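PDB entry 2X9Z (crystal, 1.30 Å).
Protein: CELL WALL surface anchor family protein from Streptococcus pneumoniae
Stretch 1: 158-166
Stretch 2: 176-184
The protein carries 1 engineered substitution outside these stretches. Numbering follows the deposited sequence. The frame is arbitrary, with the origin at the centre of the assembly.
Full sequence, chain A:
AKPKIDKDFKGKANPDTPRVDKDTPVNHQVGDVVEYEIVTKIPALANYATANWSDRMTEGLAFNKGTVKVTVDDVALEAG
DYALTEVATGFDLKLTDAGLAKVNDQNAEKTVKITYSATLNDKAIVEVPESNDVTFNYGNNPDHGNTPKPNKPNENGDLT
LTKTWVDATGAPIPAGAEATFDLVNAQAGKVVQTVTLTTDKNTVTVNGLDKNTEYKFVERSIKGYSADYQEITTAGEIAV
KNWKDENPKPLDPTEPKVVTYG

Stretch 1, residues 158-166: DLTLTKTWV
Stretch 2 (176-184) GAEATFDLV

Two strands of one chain can pack tightly without sharing a single backbone hydrogen bond when their inward side chains meet in the space between them. The cell wall surface anchor family protein of Streptococcus pneumoniae offers a compact example. Residues 159-166 form one strand and 179-184 the other; their N-to-C directions diverge by 142°, so they run roughly antiparallel, with axes approaching to 10.8 Å. That spacing is far too wide for hydrogen bonding between the backbones, and none crosses the interface. Side chains fill most of the gap, with the backbone of Gly176 and Ala177 against Trp165 at one end; 361 Å² is buried, both sides summed. CA to CA, Leu159 lies 9.7 Å from Leu183, Leu161 9.4 Å from Phe181 and Lys163 9.2 Å from Ala179, a register stepping by two on both strands; stretch 1 then advances two more to Trp165 while stretch 2 falls back three, into the loop, bringing Trp165 CA within 7.4 Å of Gly176 CA. Stretch 1 is extended throughout, phi -98 to -137° and psi 117 to 164° (Leu161 -98/129, Trp165 -133/136). Because extended backbones alternate their side chains, Leu159, Leu161, Lys163 and Trp165 all point toward stretch 2, whereas Thr160 (m), Thr162 (m) and Thr164 (p) between them, like Asp158 (m) and Val166 (m) at the ends, reach none of it.

Stretch 2 opens in a loop. Gly176 (-80/-30) lies over one face of the indole of Trp165, whose chi1 is -58° (m) and chi2 78°. Gly176 N is 3.3 Å from Trp165 CE3, and Gly176 CA sits 4.2 Å from the centroid of the Trp165 six-membered ring, 26° off the normal, a CH-pi contact. An ideal CB on Gly176 would fall a tight 3.2 Å from Trp165 CZ3. Ala177 follows, very extended (-170/161), its CB directed sideways; Ala177 O is 3.4 Å from Trp165 CH2. Glu178 (-55/136; chi1 t, chi2 t) points away.

The strand begins at Ala179 (-120/126), whose methyl points toward stretch 1. Ala179 CB lies 3.9 Å from Lys163 CE and 4.4 Å from Trp165 CZ2. Lys163 is t through chi1, chi2 and chi3 before turning at chi4 (-54°, m), and is covalently bonded to a group elsewhere in the structure. Thr180 (-110/138; m) points away again.

Phe181 (-129/140) buries more surface against stretch 1 than any other residue of stretch 2. With chi1 -60° (m) and chi2 79°, it presents one face to Leu161, whose t,p rotamer places Leu161 CD2 3.4 Å from the Phe181 ring centroid, 11° off the normal, a nearly axial CH-pi contact; the same methyl is 3.4 Å from Phe181 CD1. At the ring's edge, Lys163 CE approaches Phe181 CZ to 3.8 Å.

Asp182 (-97/122; chi1 m) is out of reach, its carboxylate oxygens hydrogen-bonded elsewhere. Leu183 (-84/116) returns toward stretch 1 in a t,p rotamer matching that of Leu159, and Leu183 CD1 meets Leu159 CD2 at 3.9 Å, an apolar contact. Val184 (-116/139; chi1 t) ends the stretch without touching its partner.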

# COMPACT_ATOMS: atom_id res chain seq x y z
N ASP A 158 21.53 -7.29 5.83
CA ASP A 158 20.87 -8.23 4.93
C ASP A 158 19.35 -8.13 5.02
O ASP A 158 18.79 -7.96 6.11
CB ASP A 158 21.32 -9.66 5.23
CG ASP A 158 22.77 -9.91 4.86
OD1 ASP A 158 23.23 -9.36 3.83
OD2 ASP A 158 23.45 -10.66 5.59
N LEU A 159 18.69 -8.25 3.87
CA LEU A 159 17.24 -8.28 3.83
C LEU A 159 16.77 -9.36 2.86
O LEU A 159 17.08 -9.31 1.66
CB LEU A 159 16.67 -6.92 3.42
CG LEU A 159 15.15 -6.72 3.39
CD1 LEU A 159 14.48 -7.12 4.71
CD2 LEU A 159 14.83 -5.27 3.04
N THR A 160 16.07 -10.36 3.39
CA THR A 160 15.66 -11.53 2.62
C THR A 160 14.17 -11.55 2.32
O THR A 160 13.33 -11.37 3.21
CB THR A 160 16.04 -12.83 3.36
OG1 THR A 160 17.46 -12.87 3.55
CG2 THR A 160 15.60 -14.06 2.57
N LEU A 161 13.85 -11.76 1.05
CA LEU A 161 12.49 -11.93 0.58
C LEU A 161 12.19 -13.43 0.43
O LEU A 161 12.97 -14.16 -0.18
CB LEU A 161 12.35 -11.24 -0.77
CG LEU A 161 11.06 -11.41 -1.56
CD1 LEU A 161 9.92 -10.77 -0.84
CD2 LEU A 161 11.23 -10.80 -2.94
N THR A 162 11.07 -13.87 1.01
CA THR A 162 10.60 -15.25 0.83
C THR A 162 9.24 -15.19 0.14
O THR A 162 8.37 -14.41 0.53
CB THR A 162 10.47 -16.00 2.17
OG1 THR A 162 11.74 -16.03 2.84
CG2 THR A 162 9.98 -17.43 1.96
N LYS A 163 9.06 -16.01 -0.88
CA LYS A 163 7.82 -15.99 -1.66
C LYS A 163 7.15 -17.36 -1.65
O LYS A 163 7.82 -18.39 -1.73
CB LYS A 163 8.13 -15.57 -3.09
CG LYS A 163 6.91 -15.17 -3.89
CD LYS A 163 7.33 -14.68 -5.26
CE LYS A 163 6.18 -14.04 -5.94
NZ LYS A 163 5.08 -15.05 -5.93
N THR A 164 5.83 -17.36 -1.53
CA THR A 164 5.03 -18.57 -1.72
C THR A 164 3.96 -18.29 -2.76
O THR A 164 3.67 -17.14 -3.06
CB THR A 164 4.35 -19.05 -0.42
OG1 THR A 164 3.62 -17.97 0.17
CG2 THR A 164 5.37 -19.58 0.59
N TRP A 165 3.36 -19.35 -3.29
CA TRP A 165 2.37 -19.22 -4.36
C TRP A 165 1.15 -20.07 -4.04
O TRP A 165 1.28 -21.23 -3.63
CB TRP A 165 2.96 -19.70 -5.68
CG TRP A 165 4.21 -18.99 -6.15
CD1 TRP A 165 5.50 -19.19 -5.71
CD2 TRP A 165 4.30 -18.02 -7.20
NE1 TRP A 165 6.37 -18.39 -6.42
CE2 TRP A 165 5.66 -17.66 -7.34
CE3 TRP A 165 3.36 -17.42 -8.05
CZ2 TRP A 165 6.10 -16.74 -8.29
CZ3 TRP A 165 3.80 -16.49 -8.98
CH2 TRP A 165 5.16 -16.16 -9.09
N VAL A 166 -0.04 -19.50 -4.25
CA VAL A 166 -1.29 -20.23 -4.07
C VAL A 166 -2.25 -19.91 -5.21
O VAL A 166 -2.13 -18.87 -5.86
CB VAL A 166 -1.99 -19.90 -2.72
CG1 VAL A 166 -1.07 -20.26 -1.57
CG2 VAL A 166 -2.39 -18.42 -2.66
N GLY A 176 4.46 -19.55 -10.39
CA GLY A 176 3.77 -19.27 -11.64
C GLY A 176 4.67 -18.67 -12.72
O GLY A 176 4.44 -18.88 -13.91
N ALA A 177 5.68 -17.93 -12.29
CA ALA A 177 6.56 -17.23 -13.22
C ALA A 177 7.75 -16.68 -12.48
O ALA A 177 7.71 -16.54 -11.26
CB ALA A 177 5.82 -16.09 -13.89
N GLU A 178 8.80 -16.35 -13.22
CA GLU A 178 9.89 -15.58 -12.66
C GLU A 178 9.32 -14.29 -12.08
O GLU A 178 8.47 -13.65 -12.70
CB GLU A 178 10.92 -15.28 -13.75
CG GLU A 178 12.19 -14.65 -13.21
CD GLU A 178 13.29 -14.60 -14.25
OE1 GLU A 178 13.01 -14.21 -15.40
OE2 GLU A 178 14.45 -14.93 -13.91
N ALA A 179 9.77 -13.92 -10.89
CA ALA A 179 9.21 -12.76 -10.19
C ALA A 179 10.28 -11.72 -9.95
O ALA A 179 11.34 -12.03 -9.41
CB ALA A 179 8.59 -13.19 -8.86
N THR A 180 10.02 -10.50 -10.39
CA THR A 180 10.97 -9.41 -10.21
C THR A 180 10.44 -8.42 -9.18
O THR A 180 9.26 -8.08 -9.18
CB THR A 180 11.24 -8.70 -11.55
OG1 THR A 180 11.77 -9.65 -12.48
CG2 THR A 180 12.24 -7.55 -11.38
N PHE A 181 11.32 -7.96 -8.29
CA PHE A 181 10.95 -7.00 -7.26
C PHE A 181 11.91 -5.82 -7.27
O PHE A 181 13.11 -6.00 -7.42
CB PHE A 181 11.01 -7.62 -5.86
CG PHE A 181 10.10 -8.79 -5.68
CD1 PHE A 181 10.44 -10.04 -6.17
CD2 PHE A 181 8.89 -8.65 -5.01
CE1 PHE A 181 9.59 -11.13 -5.99
CE2 PHE A 181 8.04 -9.73 -4.83
CZ PHE A 181 8.39 -10.97 -5.33
N ASP A 182 11.37 -4.63 -7.10
CA ASP A 182 12.21 -3.47 -6.86
C ASP A 182 12.29 -3.22 -5.37
O ASP A 182 11.26 -3.08 -4.69
CB ASP A 182 11.64 -2.26 -7.59
CG ASP A 182 11.74 -2.41 -9.10
OD1 ASP A 182 12.87 -2.58 -9.60
OD2 ASP A 182 10.69 -2.37 -9.77
N LEU A 183 13.50 -3.23 -4.83
CA LEU A 183 13.71 -2.85 -3.45
C LEU A 183 13.81 -1.32 -3.41
O LEU A 183 14.72 -0.74 -4.00
CB LEU A 183 14.96 -3.51 -2.87
CG LEU A 183 15.16 -3.28 -1.37
CD1 LEU A 183 14.08 -3.97 -0.55
CD2 LEU A 183 16.55 -3.74 -0.92
N VAL A 184 12.86 -0.69 -2.74
CA VAL A 184 12.72 0.76 -2.73
C VAL A 184 12.95 1.27 -1.31
O VAL A 184 12.49 0.65 -0.34
CB VAL A 184 11.29 1.15 -3.18
CG1 VAL A 184 11.13 2.66 -3.25
CG2 VAL A 184 10.95 0.49 -4.52